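Local coordinates for protein CG14216 (Drosophila melanogaster, PDB 3P9Y) that removes phosphate from phosphoserine in the C-terminal domain of RNA polymerase II and probably acts in RNA processing and termination, at residues A[63-68]-A[87-92]. The protein carries 2 engineered substitutions. Numbering follows the deposited sequence.
Sequences TKYEDI and HMLDRN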
# COMPACT_ATOMS: atom_id res chain seq x y z
N THR A 63 -5.64 -1.06 -16.09
CA THR A 63 -5.62 0.18 -16.85
C THR A 63 -4.35 0.95 -16.49
O THR A 63 -4.14 1.28 -15.32
CB THR A 63 -6.84 1.08 -16.53
OG1 THR A 63 -8.05 0.33 -16.69
CG2 THR A 63 -6.88 2.29 -17.45
N LYS A 64 -3.51 1.24 -17.47
CA LYS A 64 -2.28 1.98 -17.24
C LYS A 64 -2.57 3.33 -16.57
O LYS A 64 -3.55 3.99 -16.91
CB LYS A 64 -1.54 2.23 -18.55
CG LYS A 64 -1.02 0.97 -19.23
CD LYS A 64 -0.27 1.35 -20.51
CE LYS A 64 0.04 0.14 -21.37
NZ LYS A 64 0.64 0.53 -22.67
N TYR A 65 -1.72 3.72 -15.63
CA TYR A 65 -1.84 5.03 -15.00
C TYR A 65 -1.79 6.12 -16.07
O TYR A 65 -2.45 7.14 -15.96
CB TYR A 65 -0.72 5.27 -13.99
CG TYR A 65 -0.77 4.40 -12.76
CD1 TYR A 65 -1.79 4.55 -11.82
CD2 TYR A 65 0.21 3.44 -12.51
CE1 TYR A 65 -1.84 3.75 -10.68
CE2 TYR A 65 0.17 2.65 -11.38
CZ TYR A 65 -0.86 2.81 -10.47
OH TYR A 65 -0.90 2.02 -9.34
N GLU A 66 -1.00 5.88 -17.10
CA GLU A 66 -0.82 6.85 -18.17
C GLU A 66 -2.13 7.08 -18.92
O GLU A 66 -2.44 8.21 -19.31
CB GLU A 66 0.26 6.38 -19.14
CG GLU A 66 0.50 7.34 -20.30
CD GLU A 66 1.59 6.86 -21.24
OE1 GLU A 66 2.11 5.74 -21.03
OE2 GLU A 66 1.94 7.61 -22.18
N ASP A 67 -2.90 6.02 -19.12
CA ASP A 67 -4.17 6.13 -19.83
C ASP A 67 -5.24 6.80 -18.97
O ASP A 67 -6.07 7.54 -19.48
CB ASP A 67 -4.66 4.75 -20.28
CG ASP A 67 -3.84 4.21 -21.43
OD1 ASP A 67 -3.15 5.01 -22.09
OD2 ASP A 67 -3.89 2.98 -21.67
N ILE A 68 -5.22 6.54 -17.67
CA ILE A 68 -6.14 7.21 -16.76
C ILE A 68 -5.81 8.69 -16.74
O ILE A 68 -6.71 9.53 -16.71
CB ILE A 68 -6.05 6.62 -15.34
CG1 ILE A 68 -6.47 5.15 -15.35
CG2 ILE A 68 -6.93 7.42 -14.38
CD1 ILE A 68 -6.30 4.44 -14.03
N HIS A 87 -1.04 14.87 -10.85
CA HIS A 87 0.27 14.69 -10.24
C HIS A 87 0.37 13.31 -9.59
O HIS A 87 1.38 12.64 -9.71
CB HIS A 87 0.55 15.76 -9.19
CG HIS A 87 1.79 15.50 -8.39
ND1 HIS A 87 3.05 15.45 -8.96
CD2 HIS A 87 1.97 15.25 -7.07
CE1 HIS A 87 3.94 15.20 -8.03
NE2 HIS A 87 3.32 15.07 -6.87
N MET A 88 -0.70 12.89 -8.92
CA MET A 88 -0.73 11.57 -8.31
C MET A 88 -0.50 10.50 -9.37
O MET A 88 0.29 9.58 -9.17
CB MET A 88 -2.07 11.33 -7.60
CG MET A 88 -2.22 9.93 -7.02
SD MET A 88 -3.80 9.70 -6.17
CE MET A 88 -3.63 10.87 -4.83
N LEU A 89 -1.21 10.62 -10.49
CA LEU A 89 -1.13 9.63 -11.55
C LEU A 89 0.25 9.65 -12.20
O LEU A 89 0.76 8.62 -12.63
CB LEU A 89 -2.22 9.90 -12.60
CG LEU A 89 -3.63 9.53 -12.14
CD1 LEU A 89 -4.68 10.34 -12.89
CD2 LEU A 89 -3.88 8.03 -12.28
N ASP A 90 0.86 10.83 -12.26
CA ASP A 90 2.19 10.98 -12.84
C ASP A 90 3.23 10.30 -11.95
O ASP A 90 4.11 9.60 -12.43
CB ASP A 90 2.53 12.45 -13.00
CG ASP A 90 3.89 12.67 -13.64
OD1 ASP A 90 4.12 12.10 -14.73
OD2 ASP A 90 4.72 13.39 -13.06
N ARG A 91 3.11 10.52 -10.64
CA ARG A 91 4.00 9.89 -9.68
C ARG A 91 3.88 8.37 -9.80
O ARG A 91 4.88 7.65 -9.79
CB ARG A 91 3.66 10.36 -8.27
CG ARG A 91 4.65 9.94 -7.19
CD ARG A 91 4.36 8.54 -6.65
NE ARG A 91 2.93 8.34 -6.46
CZ ARG A 91 2.21 8.86 -5.46
NH1 ARG A 91 2.79 9.62 -4.55
NH2 ARG A 91 0.91 8.61 -5.38
N ASN A 92 2.64 7.88 -9.93
CA ASN A 92 2.39 6.45 -10.03
C ASN A 92 3.01 5.85 -11.29
O ASN A 92 3.61 4.78 -11.25
CB ASN A 92 0.88 6.17 -10.01
CG ASN A 92 0.23 6.56 -8.69
OD1 ASN A 92 0.91 6.76 -7.68
ND2 ASN A 92 -1.09 6.65 -8.69
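Asn92 and Tyr65 meet through a CH-pi contact: CB of Asn92 stands 3.5 Å from the centroid of the Tyr65 ring, 5° off its normal, and thus squarely over one face. With CG anti to its own carbonyl carbon (chi1 -68°), Tyr65 swings the ring across the Asn92 side chain. The amide plane is turned 55° from the ring. Asn92 ND2 lies 3.6 Å from Tyr65 CE1.

Apolar packing continues from the ring edge, where Leu89 CD2 sits near the ring plane, 4.1 Å from Tyr65 CD1. The same methyl touches Ile68 CG2 at 3.8 Å.

No hydrogen bond links 63-68 to 87-92; the amide is held by Arg91 and Met20 O. Arg91 grips Asn92 OD1 side-on, through NE at 2.8 Å and NH2 at 3.0 Å, both tilted to the same side of the amide plane, while Asn92 ND2 bonds Met20 O. Tyr65 OH bonds Asn19 O. Cutting Tyr65 back to an alanine is likely to take the ring face from Asn92 CB and its edge from Leu89 CD2, and leave Asn19 O without this hydroxyl partner.

The arrangement is buried helix-helix packing in an LMW PTP-like fold, joining the start of helix 65-82 to helix 85-95 in a helical hairpin.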